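Local coordinates for protein N-acetyl-L-2,4-diaminobutyric acid deacetylase (Ruegeria pomeroyi, PDB 6TWL) that probably removes the acetyl group from N-acetyl-L-2,4-diaminobutyric acid, a step in bacterial breakdown of ectoine, as a zinc-dependent hydrolase of the succinylglutamate desuccinylase/aspartoacylase family, at residues A[90-95]-A[119-124]; A[271-276]-A[308-313]. All blocks are in the same frame, centred on the assembly; numbering follows the deposited sequence.

Overall arrangement
Contact 1 (90-95 with 119-124) comes first along the chain and is complete before contact 2 (271-276 with 308-313) begins. Their centres lie about 33 Å apart, on opposite sides of the chain's centre, and their nearest atoms are about 18 Å from each other. Contact 1 belongs to the catalytic domain, where the loop after strand 82-87 of the large mixed sheet meets the start of helix 121-133. Contact 2 lies in the C-terminal beta region, where a turn packs on strand 305-311, which pairs with strands 150-152, 276-277 and 321-326. Each has a side chain within about 10 Å of that of a zinc-binding residue (Tyr-92 to His-58, Ser-309 to Glu-209), although no zinc is bound in this apo model.

Contact 1. Residues A[90-95]-A[119-124]; sequences FNYPAF and GTVTEK
Tyr-92 lays one face of its ring against the methyl of Thr-122 and brings its phenol end to the side chain of Val-121. Thr-122 CG2 stands 3.6 Å from the centroid of the Tyr-92 ring and only 15° off the ring normal, a CH-pi contact made over the face, nearest to the CD2-CE2 side. The opposite face carries Pro-93 CB over its centre, so the ring is held between a methyl of the helix and the pyrrolidine of its own neighbour, which follows a cis peptide bond. Val-121 CG1 approaches the far end obliquely, 3.3 Å from both Tyr-92 OH and CE1. Tyr-92 CG is anti to the backbone N (chi1 -173°), which carries the ring out of the loop to the first turn of helix 121-133. On Thr-122, the branch anti to the carbonyl carbon is the methyl that meets the ring, while OG1 turns to a weak hydrogen bond with Ser-112 OG. Ile-125, one turn on, also touches Tyr-92, and Phe-95 reaches the same residue from the loop. Replacing Tyr-92 by an alanine is likely to leave the Thr-122 methyl without the ring face it packs on and Val-121 CG1 without its neighbour, opening a gap between loop and helix start. The side chain of Tyr-92 is about 9 Å from that of His-58, a zinc-binding residue of this enzyme, whose metal is absent from this apo model. No hydrogen bond joins the segments: dispersion and CH-pi attraction hold them, so the fit depends on shape more than on polar pairing.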
loop_
_atom_site.group_PDB
_atom_site.type_symbol
_atom_site.label_atom_id
_atom_site.label_comp_id
_atom_site.label_asym_id
_atom_site.label_seq_id
_atom_site.Cartn_x
_atom_site.Cartn_y
_atom_site.Cartn_z
ATOM N N PHE A 90 -0.258 -2.587 -10.057
ATOM C CA PHE A 90 -1.613 -3.095 -9.900
ATOM C C PHE A 90 -2.631 -2.006 -10.218
ATOM O O PHE A 90 -3.747 -2.012 -9.695
ATOM C CB PHE A 90 -1.814 -3.645 -8.487
ATOM C CG PHE A 90 -3.007 -4.545 -8.340
ATOM C CD1 PHE A 90 -3.370 -5.414 -9.356
ATOM C CD2 PHE A 90 -3.756 -4.531 -7.176
ATOM C CE1 PHE A 90 -4.468 -6.242 -9.214
ATOM C CE2 PHE A 90 -4.851 -5.359 -7.027
ATOM C CZ PHE A 90 -5.208 -6.215 -8.048
ATOM N N ASN A 91 -2.252 -1.064 -11.082
ATOM C CA ASN A 91 -3.057 0.118 -11.385
ATOM C C ASN A 91 -3.619 -0.008 -12.800
ATOM O O ASN A 91 -2.933 0.290 -13.782
ATOM C CB ASN A 91 -2.227 1.390 -11.225
ATOM C CG ASN A 91 -0.893 1.313 -11.944
ATOM O OD1 ASN A 91 -0.119 0.377 -11.742
ATOM N ND2 ASN A 91 -0.621 2.297 -12.798
ATOM N N TYR A 92 -4.869 -0.453 -12.891
ATOM C CA TYR A 92 -5.577 -0.476 -14.160
ATOM C C TYR A 92 -5.685 0.942 -14.723
ATOM O O TYR A 92 -5.837 1.908 -13.969
ATOM C CB TYR A 92 -6.967 -1.079 -13.960
ATOM C CG TYR A 92 -7.756 -1.327 -15.225
ATOM C CD1 TYR A 92 -7.563 -2.483 -15.969
ATOM C CD2 TYR A 92 -8.705 -0.414 -15.665
ATOM C CE1 TYR A 92 -8.280 -2.711 -17.121
ATOM C CE2 TYR A 92 -9.433 -0.640 -16.817
ATOM C CZ TYR A 92 -9.218 -1.793 -17.540
ATOM O OH TYR A 92 -9.941 -2.023 -18.690
ATOM N N PRO A 93 -5.604 1.103 -16.056
ATOM C CA PRO A 93 -5.386 0.061 -17.062
ATOM C C PRO A 93 -3.934 -0.067 -17.501
ATOM O O PRO A 93 -3.582 -0.987 -18.242
ATOM C CB PRO A 93 -6.248 0.539 -18.224
ATOM C CG PRO A 93 -6.111 2.039 -18.156
ATOM C CD PRO A 93 -5.927 2.397 -16.689
ATOM N N ALA A 94 -3.099 0.865 -17.044
ATOM C CA ALA A 94 -1.730 0.938 -17.533
ATOM C C ALA A 94 -0.887 -0.212 -17.003
ATOM O O ALA A 94 -0.149 -0.855 -17.760
ATOM C CB ALA A 94 -1.119 2.279 -17.146
ATOM N N PHE A 95 -0.988 -0.489 -15.704
ATOM C CA PHE A 95 -0.124 -1.450 -15.021
ATOM C C PHE A 95 1.348 -1.134 -15.271
ATOM O O PHE A 95 2.155 -2.000 -15.613
ATOM C CB PHE A 95 -0.457 -2.884 -15.427
ATOM C CG PHE A 95 -1.807 -3.334 -14.971
ATOM C CD1 PHE A 95 -2.067 -3.535 -13.625
ATOM C CD2 PHE A 95 -2.823 -3.548 -15.886
ATOM C CE1 PHE A 95 -3.313 -3.949 -13.201
ATOM C CE2 PHE A 95 -4.071 -3.960 -15.470
ATOM C CZ PHE A 95 -4.318 -4.160 -14.125
ATOM N N GLY A 119 -17.578 -10.555 -16.654
ATOM C CA GLY A 119 -17.920 -9.176 -16.356
ATOM C C GLY A 119 -17.050 -8.135 -17.027
ATOM O O GLY A 119 -16.481 -8.380 -18.094
ATOM N N THR A 120 -16.958 -6.956 -16.406
ATOM C CA THR A 120 -16.051 -5.901 -16.844
ATOM C C THR A 120 -14.632 -6.448 -16.924
ATOM O O THR A 120 -14.329 -7.488 -16.330
ATOM C CB THR A 120 -16.097 -4.702 -15.885
ATOM O OG1 THR A 120 -17.452 -4.441 -15.500
ATOM C CG2 THR A 120 -15.505 -3.443 -16.522
ATOM N N VAL A 121 -13.765 -5.780 -17.683
ATOM C CA VAL A 121 -12.350 -6.131 -17.642
ATOM C C VAL A 121 -11.832 -6.045 -16.212
ATOM O O VAL A 121 -11.098 -6.926 -15.747
ATOM C CB VAL A 121 -11.544 -5.228 -18.593
ATOM C CG1 VAL A 121 -10.085 -5.245 -18.211
ATOM C CG2 VAL A 121 -11.713 -5.689 -20.019
ATOM N N THR A 122 -12.225 -4.994 -15.483
ATOM C CA THR A 122 -11.760 -4.831 -14.109
ATOM C C THR A 122 -12.334 -5.895 -13.180
ATOM O O THR A 122 -11.675 -6.287 -12.211
ATOM C CB THR A 122 -12.116 -3.439 -13.584
ATOM O OG1 THR A 122 -13.486 -3.147 -13.884
ATOM C CG2 THR A 122 -11.227 -2.385 -14.223
ATOM N N GLU A 123 -13.555 -6.366 -13.444
ATOM C CA GLU A 123 -14.131 -7.415 -12.612
ATOM C C GLU A 123 -13.567 -8.789 -12.953
ATOM O O GLU A 123 -13.538 -9.672 -12.090
ATOM C CB GLU A 123 -15.656 -7.413 -12.732
ATOM C CG GLU A 123 -16.255 -6.019 -12.696
ATOM C CD GLU A 123 -17.771 -6.022 -12.680
ATOM O OE1 GLU A 123 -18.367 -7.093 -12.449
ATOM O OE2 GLU A 123 -18.366 -4.948 -12.917
ATOM N N LYS A 124 -13.115 -8.988 -14.194
ATOM C CA LYS A 124 -12.405 -10.218 -14.528
ATOM C C LYS A 124 -11.050 -10.268 -13.833
ATOM O O LYS A 124 -10.628 -11.327 -13.355
ATOM C CB LYS A 124 -12.238 -10.334 -16.045
ATOM C CG LYS A 124 -13.523 -10.666 -16.793
ATOM C CD LYS A 124 -13.251 -10.996 -18.256
ATOM C CE LYS A 124 -14.498 -10.808 -19.112
ATOM N NZ LYS A 124 -14.310 -11.303 -20.506
#

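Contact 2. Residues A[271-276]-A[308-313]; sequences IDLGAP and ISRHFP
Leu-273, with a chi1 of -105° that lies off the usual staggered positions, lays its CD2 methyl on the peptide linking Ile-308 to Ser-309 in a bulged strand and packs against the aliphatic part of Arg-310. It occupies the second position of a type II beta turn, closed by a hydrogen bond from Ala-275 N to Asp-272 O of 2.8 Å. Gly-274 follows with a positive phi, where a side chain would collide with the preceding carbonyl oxygen. From this turn Leu-273 CD2 comes to 3.7 Å from Ile-308 C and 3.6 Å from Ser-309 N. Its CG meets Arg-310 CG at 3.5 Å, the two side chains crossing at about a right angle. With chi1 at 55°, Arg-310 CG sits between its backbone N and carbonyl carbon, beside the leucine; a bend at chi3 then swings the guanidinium onward, to the carbonyl of the next residue, His-311. There NE and NH2 both make weak hydrogen bonds to His-311 O, each 2.8 Å long but with N-H...O angles near 130°. Ile-308 and Ser-309 both face Val-324 on the adjoining strand, a classic beta bulge, and their CB atoms point away from the turn. Backbone hydrogen bonds between Val-307 and both Gly-274 and Ala-275 tie the turn to strand 305-311, while Phe-267 and Met-269 also touch Arg-310. The side chain of Ser-309 is about 7 Å from that of Glu-209, a zinc-binding residue of this enzyme, whose metal is absent from this apo model. The arginine thus serves two chemistries: its methylene CG gives the leucine an apolar surface, while its guanidinium end makes two weak hydrogen bonds to the carbonyl of His-311, so the contact across the segments is apolar, with no charge paired across it.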
loop_
_atom_site.group_PDB
_atom_site.type_symbol
_atom_site.label_atom_id
_atom_site.label_comp_id
_atom_site.label_asym_id
_atom_site.label_seq_id
_atom_site.Cartn_x
_atom_site.Cartn_y
_atom_site.Cartn_z
ATOM N N ILE A 271 3.866 22.803 10.794
ATOM C CA ILE A 271 4.440 21.772 11.664
ATOM C C ILE A 271 5.229 20.726 10.859
ATOM O O ILE A 271 4.892 20.407 9.713
ATOM C CB ILE A 271 3.324 21.109 12.524
ATOM C CG1 ILE A 271 2.600 22.140 13.397
ATOM C CG2 ILE A 271 3.878 20.037 13.467
ATOM C CD1 ILE A 271 3.533 23.084 14.176
ATOM N N ASP A 272 6.291 20.179 11.480
ATOM C CA ASP A 272 6.989 19.006 10.941
ATOM C C ASP A 272 6.067 17.801 10.773
ATOM O O ASP A 272 5.374 17.405 11.716
ATOM C CB ASP A 272 8.127 18.564 11.868
ATOM C CG ASP A 272 9.375 19.392 11.752
ATOM O OD1 ASP A 272 10.317 18.916 11.097
ATOM O OD2 ASP A 272 9.368 20.540 12.283
ATOM N N LEU A 273 6.088 17.184 9.583
ATOM C CA LEU A 273 5.651 15.790 9.476
ATOM C C LEU A 273 6.401 14.976 10.523
ATOM O O LEU A 273 7.626 15.079 10.633
ATOM C CB LEU A 273 5.928 15.210 8.077
ATOM C CG LEU A 273 4.804 14.998 7.056
ATOM C CD1 LEU A 273 5.286 14.123 5.902
ATOM C CD2 LEU A 273 3.574 14.389 7.715
ATOM N N GLY A 274 5.675 14.196 11.327
ATOM C CA GLY A 274 6.297 13.480 12.434
ATOM C C GLY A 274 6.459 14.264 13.729
ATOM O O GLY A 274 6.829 13.669 14.749
ATOM N N ALA A 275 6.179 15.595 13.733
ATOM C CA ALA A 275 6.423 16.363 14.946
ATOM C C ALA A 275 5.263 16.244 15.921
ATOM O O ALA A 275 4.109 16.089 15.508
ATOM C CB ALA A 275 6.620 17.837 14.626
ATOM N N PRO A 276 5.543 16.369 17.216
ATOM C CA PRO A 276 4.466 16.298 18.203
ATOM C C PRO A 276 3.555 17.507 18.092
ATOM O O PRO A 276 3.979 18.605 17.724
ATOM C CB PRO A 276 5.212 16.283 19.539
ATOM C CG PRO A 276 6.465 17.047 19.259
ATOM C CD PRO A 276 6.837 16.711 17.838
ATOM N N ILE A 308 1.154 12.740 11.074
ATOM C CA ILE A 308 1.565 11.591 10.275
ATOM C C ILE A 308 1.254 11.763 8.799
ATOM O O ILE A 308 1.736 10.960 7.982
ATOM C CB ILE A 308 0.931 10.287 10.802
ATOM C CG1 ILE A 308 -0.595 10.394 10.788
ATOM C CG2 ILE A 308 1.417 10.000 12.209
ATOM C CD1 ILE A 308 -1.300 9.055 10.732
ATOM N N SER A 309 0.471 12.772 8.428
ATOM C CA SER A 309 0.146 13.036 7.036
ATOM C C SER A 309 -0.126 14.522 6.869
ATOM O O SER A 309 -0.556 15.196 7.809
ATOM C CB SER A 309 -1.066 12.225 6.572
ATOM O OG SER A 309 -1.171 12.243 5.159
ATOM N N ARG A 310 0.127 15.025 5.663
ATOM C CA ARG A 310 -0.075 16.437 5.374
ATOM C C ARG A 310 -0.386 16.614 3.897
ATOM O O ARG A 310 0.072 15.840 3.053
ATOM C CB ARG A 310 1.155 17.273 5.747
ATOM C CG ARG A 310 2.453 16.799 5.108
ATOM C CD ARG A 310 3.429 17.949 4.889
ATOM N NE ARG A 310 2.875 18.983 4.020
ATOM C CZ ARG A 310 3.607 19.880 3.365
ATOM N NH1 ARG A 310 4.929 19.872 3.476
ATOM N NH2 ARG A 310 3.017 20.783 2.595
ATOM N N HIS A 311 -1.183 17.639 3.595
ATOM C CA HIS A 311 -1.358 18.068 2.214
ATOM C C HIS A 311 -0.008 18.436 1.614
ATOM O O HIS A 311 0.758 19.208 2.198
ATOM C CB HIS A 311 -2.311 19.261 2.151
ATOM C CG HIS A 311 -2.637 19.708 0.760
ATOM N ND1 HIS A 311 -3.554 19.058 -0.036
ATOM C CD2 HIS A 311 -2.176 20.751 0.028
ATOM C CE1 HIS A 311 -3.641 19.676 -1.200
ATOM N NE2 HIS A 311 -2.815 20.707 -1.187
ATOM N N PHE A 312 0.308 17.834 0.468
ATOM C CA PHE A 312 1.599 18.073 -0.171
ATOM C C PHE A 312 1.666 19.310 -1.076
ATOM O O PHE A 312 2.597 20.107 -0.921
ATOM C CB PHE A 312 2.024 16.828 -0.952
ATOM C CG PHE A 312 3.440 16.876 -1.433
ATOM C CD1 PHE A 312 4.487 16.738 -0.536
ATOM C CD2 PHE A 312 3.727 17.060 -2.773
ATOM C CE1 PHE A 312 5.797 16.783 -0.966
ATOM C CE2 PHE A 312 5.037 17.105 -3.214
ATOM C CZ PHE A 312 6.074 16.965 -2.309
ATOM N N PRO A 313 0.737 19.531 -2.015
ATOM C CA PRO A 313 0.948 20.597 -3.008
ATOM C C PRO A 313 0.833 21.989 -2.400
ATOM O O PRO A 313 0.335 22.190 -1.291
ATOM C CB PRO A 313 -0.150 20.356 -4.051
ATOM C CG PRO A 313 -0.620 18.969 -3.819
ATOM C CD PRO A 313 -0.459 18.735 -2.348
#